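Local coordinates for protein FkbI (Streptomyces hygroscopicus, PDB 1R2J) that binds FAD and probably acts as an acyl-ACP dehydrogenase in making the methoxymalonyl extender unit of the polyketide immunosuppressant FK520, at residues A230-R241 / L271-C282. Sequence-based numbering, arbitrary orientation.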
loop_
_atom_site.group_PDB
_atom_site.type_symbol
_atom_site.label_atom_id
_atom_site.label_comp_id
_atom_site.label_asym_id
_atom_site.label_seq_id
_atom_site.Cartn_x
_atom_site.Cartn_y
_atom_site.Cartn_z
ATOM N N ALA A 230 -5.922 2.677 3.278
ATOM C CA ALA A 230 -7.139 2.831 4.074
ATOM C C ALA A 230 -8.025 1.581 3.939
ATOM O O ALA A 230 -8.504 1.041 4.930
ATOM C CB ALA A 230 -7.899 4.087 3.635
ATOM N N TRP A 231 -8.223 1.117 2.709
ATOM C CA TRP A 231 -9.032 -0.075 2.478
ATOM C C TRP A 231 -8.305 -1.297 3.026
ATOM O O TRP A 231 -8.932 -2.230 3.520
ATOM C CB TRP A 231 -9.320 -0.266 0.981
ATOM C CG TRP A 231 -10.430 0.599 0.475
ATOM C CD1 TRP A 231 -10.322 1.667 -0.373
ATOM C CD2 TRP A 231 -11.828 0.469 0.779
ATOM N NE1 TRP A 231 -11.566 2.206 -0.617
ATOM C CE2 TRP A 231 -12.506 1.491 0.078
ATOM C CE3 TRP A 231 -12.572 -0.413 1.576
ATOM C CZ2 TRP A 231 -13.893 1.656 0.149
ATOM C CZ3 TRP A 231 -13.954 -0.248 1.645
ATOM C CH2 TRP A 231 -14.597 0.781 0.933
ATOM N N GLY A 232 -6.981 -1.279 2.945
ATOM C CA GLY A 232 -6.209 -2.390 3.461
ATOM C C GLY A 232 -6.465 -2.519 4.954
ATOM O O GLY A 232 -6.608 -3.629 5.482
ATOM N N CYS A 233 -6.541 -1.379 5.635
ATOM C CA CYS A 233 -6.780 -1.374 7.078
ATOM C C CYS A 233 -8.171 -1.849 7.432
ATOM O O CYS A 233 -8.378 -2.445 8.487
ATOM C CB CYS A 233 -6.527 0.016 7.653
ATOM S SG CYS A 233 -4.784 0.471 7.521
ATOM N N VAL A 234 -9.134 -1.568 6.562
ATOM C CA VAL A 234 -10.488 -2.055 6.790
ATOM C C VAL A 234 -10.376 -3.584 6.786
ATOM O O VAL A 234 -11.040 -4.264 7.562
ATOM C CB VAL A 234 -11.454 -1.619 5.662
ATOM C CG1 VAL A 234 -12.820 -2.276 5.858
ATOM C CG2 VAL A 234 -11.603 -0.107 5.664
ATOM N N GLY A 235 -9.523 -4.112 5.904
ATOM C CA GLY A 235 -9.330 -5.554 5.818
ATOM C C GLY A 235 -8.749 -6.118 7.102
ATOM O O GLY A 235 -9.188 -7.165 7.599
ATOM N N ILE A 236 -7.762 -5.414 7.652
ATOM C CA ILE A 236 -7.142 -5.837 8.895
ATOM C C ILE A 236 -8.203 -5.883 10.004
ATOM O O ILE A 236 -8.245 -6.828 10.800
ATOM C CB ILE A 236 -6.002 -4.881 9.291
ATOM C CG1 ILE A 236 -4.906 -4.928 8.212
ATOM C CG2 ILE A 236 -5.447 -5.271 10.656
ATOM C CD1 ILE A 236 -3.728 -3.988 8.455
ATOM N N LEU A 237 -9.060 -4.866 10.051
ATOM C CA LEU A 237 -10.120 -4.826 11.058
ATOM C C LEU A 237 -11.079 -5.993 10.848
ATOM O O LEU A 237 -11.562 -6.581 11.814
ATOM C CB LEU A 237 -10.869 -3.493 11.002
ATOM C CG LEU A 237 -10.096 -2.332 11.647
ATOM C CD1 LEU A 237 -10.606 -1.001 11.143
ATOM C CD2 LEU A 237 -10.211 -2.429 13.168
ATOM N N ARG A 238 -11.349 -6.338 9.590
ATOM C CA ARG A 238 -12.228 -7.477 9.294
ATOM C C ARG A 238 -11.626 -8.755 9.869
ATOM O O ARG A 238 -12.314 -9.539 10.527
ATOM C CB ARG A 238 -12.407 -7.682 7.781
ATOM C CG ARG A 238 -13.344 -6.711 7.076
ATOM C CD ARG A 238 -13.512 -7.106 5.599
ATOM N NE ARG A 238 -14.320 -6.141 4.850
ATOM C CZ ARG A 238 -14.558 -6.209 3.542
ATOM N NH1 ARG A 238 -14.051 -7.203 2.815
ATOM N NH2 ARG A 238 -15.303 -5.280 2.958
ATOM N N ALA A 239 -10.341 -8.974 9.608
ATOM C CA ALA A 239 -9.668 -10.176 10.104
ATOM C C ALA A 239 -9.647 -10.219 11.630
ATOM O O ALA A 239 -9.845 -11.279 12.237
ATOM C CB ALA A 239 -8.244 -10.248 9.567
ATOM N N CYS A 240 -9.405 -9.066 12.249
ATOM C CA CYS A 240 -9.360 -9.002 13.705
ATOM C C CYS A 240 -10.740 -9.217 14.319
ATOM O O CYS A 240 -10.877 -9.948 15.300
ATOM C CB CYS A 240 -8.790 -7.662 14.170
ATOM S SG CYS A 240 -7.034 -7.483 13.797
ATOM N N ARG A 241 -11.760 -8.591 13.740
ATOM C CA ARG A 241 -13.116 -8.747 14.259
ATOM C C ARG A 241 -13.586 -10.198 14.124
ATOM O O ARG A 241 -14.141 -10.768 15.067
ATOM C CB ARG A 241 -14.087 -7.812 13.525
ATOM C CG ARG A 241 -15.531 -7.851 14.054
ATOM C CD ARG A 241 -16.418 -8.786 13.236
ATOM N NE ARG A 241 -16.543 -8.304 11.864
ATOM C CZ ARG A 241 -17.199 -8.931 10.892
ATOM N NH1 ARG A 241 -17.811 -10.088 11.125
ATOM N NH2 ARG A 241 -17.243 -8.393 9.679
ATOM N N LEU A 271 -14.443 -3.630 18.364
ATOM C CA LEU A 271 -13.841 -4.127 17.123
ATOM C C LEU A 271 -14.809 -3.961 15.959
ATOM O O LEU A 271 -14.421 -3.550 14.863
ATOM C CB LEU A 271 -13.451 -5.602 17.266
ATOM C CG LEU A 271 -12.057 -5.887 17.841
ATOM C CD1 LEU A 271 -11.914 -7.370 18.138
ATOM C CD2 LEU A 271 -10.991 -5.438 16.836
ATOM N N TRP A 272 -16.072 -4.283 16.207
ATOM C CA TRP A 272 -17.105 -4.162 15.193
ATOM C C TRP A 272 -17.278 -2.701 14.810
ATOM O O TRP A 272 -17.370 -2.368 13.632
ATOM C CB TRP A 272 -18.429 -4.711 15.723
ATOM C CG TRP A 272 -19.596 -4.380 14.858
ATOM C CD1 TRP A 272 -20.621 -3.527 15.154
ATOM C CD2 TRP A 272 -19.855 -4.875 13.543
ATOM N NE1 TRP A 272 -21.503 -3.459 14.105
ATOM C CE2 TRP A 272 -21.057 -4.277 13.101
ATOM C CE3 TRP A 272 -19.189 -5.765 12.690
ATOM C CZ2 TRP A 272 -21.609 -4.542 11.844
ATOM C CZ3 TRP A 272 -19.739 -6.028 11.436
ATOM C CH2 TRP A 272 -20.937 -5.417 11.028
ATOM N N THR A 273 -17.325 -1.840 15.822
ATOM C CA THR A 273 -17.494 -0.403 15.634
ATOM C C THR A 273 -16.330 0.210 14.861
ATOM O O THR A 273 -16.536 1.063 14.000
ATOM C CB THR A 273 -17.648 0.294 17.006
ATOM O OG1 THR A 273 -18.863 -0.153 17.619
ATOM C CG2 THR A 273 -17.694 1.802 16.857
ATOM N N ALA A 274 -15.114 -0.227 15.174
ATOM C CA ALA A 274 -13.927 0.274 14.497
ATOM C C ALA A 274 -13.997 -0.110 13.022
ATOM O O ALA A 274 -13.759 0.717 12.144
ATOM C CB ALA A 274 -12.668 -0.322 15.128
ATOM N N GLU A 275 -14.321 -1.376 12.765
ATOM C CA GLU A 275 -14.430 -1.873 11.403
ATOM C C GLU A 275 -15.458 -1.072 10.600
ATOM O O GLU A 275 -15.223 -0.744 9.439
ATOM C CB GLU A 275 -14.841 -3.346 11.409
ATOM C CG GLU A 275 -14.969 -3.955 10.011
ATOM C CD GLU A 275 -15.503 -5.370 10.055
ATOM O OE1 GLU A 275 -15.352 -6.024 11.103
ATOM O OE2 GLU A 275 -16.065 -5.833 9.042
ATOM N N GLN A 276 -16.595 -0.768 11.226
ATOM C CA GLN A 276 -17.655 -0.016 10.565
ATOM C C GLN A 276 -17.218 1.415 10.263
ATOM O O GLN A 276 -17.494 1.940 9.181
ATOM C CB GLN A 276 -18.920 0.008 11.432
ATOM C CG GLN A 276 -19.584 -1.347 11.637
ATOM C CD GLN A 276 -19.664 -2.153 10.357
ATOM O OE1 GLN A 276 -18.816 -3.008 10.096
ATOM N NE2 GLN A 276 -20.673 -1.876 9.542
ATOM N N ILE A 277 -16.544 2.043 11.222
ATOM C CA ILE A 277 -16.070 3.411 11.052
ATOM C C ILE A 277 -15.079 3.500 9.887
ATOM O O ILE A 277 -15.201 4.370 9.019
ATOM C CB ILE A 277 -15.384 3.928 12.336
ATOM C CG1 ILE A 277 -16.428 4.155 13.431
ATOM C CG2 ILE A 277 -14.638 5.253 12.051
ATOM C CD1 ILE A 277 -15.816 4.523 14.754
ATOM N N ALA A 278 -14.103 2.598 9.874
ATOM C CA ALA A 278 -13.102 2.578 8.809
ATOM C C ALA A 278 -13.747 2.377 7.432
ATOM O O ALA A 278 -13.366 3.021 6.453
ATOM C CB ALA A 278 -12.076 1.470 9.082
ATOM N N ALA A 279 -14.731 1.489 7.357
ATOM C CA ALA A 279 -15.407 1.230 6.090
ATOM C C ALA A 279 -16.172 2.458 5.580
ATOM O O ALA A 279 -16.082 2.814 4.402
ATOM C CB ALA A 279 -16.357 0.044 6.239
ATOM N N ARG A 280 -16.921 3.101 6.469
ATOM C CA ARG A 280 -17.701 4.275 6.103
ATOM C C ARG A 280 -16.818 5.379 5.537
ATOM O O ARG A 280 -17.117 5.948 4.491
ATOM C CB ARG A 280 -18.456 4.819 7.322
ATOM C CG ARG A 280 -19.447 3.848 7.973
ATOM C CD ARG A 280 -20.566 3.448 7.034
ATOM N NE ARG A 280 -20.232 2.274 6.233
ATOM C CZ ARG A 280 -20.276 1.021 6.675
ATOM N NH1 ARG A 280 -20.641 0.754 7.925
ATOM N NH2 ARG A 280 -19.966 0.029 5.857
ATOM N N VAL A 281 -15.718 5.671 6.226
ATOM C CA VAL A 281 -14.823 6.729 5.781
ATOM C C VAL A 281 -14.152 6.372 4.454
ATOM O O VAL A 281 -13.913 7.246 3.612
ATOM C CB VAL A 281 -13.770 7.054 6.883
ATOM C CG1 VAL A 281 -12.820 5.886 7.077
ATOM C CG2 VAL A 281 -13.020 8.318 6.523
ATOM N N CYS A 282 -13.869 5.087 4.253
ATOM C CA CYS A 282 -13.237 4.635 3.010
ATOM C C CYS A 282 -14.214 4.752 1.848
ATOM O O CYS A 282 -13.833 5.130 0.738
ATOM C CB CYS A 282 -12.763 3.187 3.134
ATOM S SG CYS A 282 -11.384 2.973 4.272
HETATM O O HOH W 1 -15.975 -4.573 6.766
#
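Leu237 and Val234 press their methyls onto the alanines of the facing helix, where packing is tight: Leu237 CD1 lies 3.5 Å from Ala278 CB, its CD2 branch meets Ala274, and Val234 CG2 reaches Ala278 CB at 3.8 Å. The two helices run antiparallel, 160° between directions, their axes coming within 9.0 Å of each other along these segments. At one end Cys282 sits over the Trp231 indole, its CB 3.5 Å from the centroid of the six-membered ring in a CH-pi contact; SG also stands over that face, a sulfur-aromatic contact. The polar margin is more open to solvent, though its bonds are short. Here Arg241, CG anti to the backbone N (chi1 -177°) and then bent twice, grips Glu275 side-on: NE to OE1 is 2.7 Å and NH2 to OE2 2.9 Å, both nearly straight and on syn lone pairs, with guanidinium and carboxylate almost coplanar. The exposed Trp272 brings its ring edge over one guanidinium face. A water accepts from Arg238 NE and donates to Glu275 OE2, giving that oxygen a second partner beside Arg241 NH2. Within the C-terminal helical domain of the acyl-CoA dehydrogenase fold, this pair joins helices 219-248 and 262-287; helix 297-322 packs against both, while helix 54-67 meets Trp231 and Arg238.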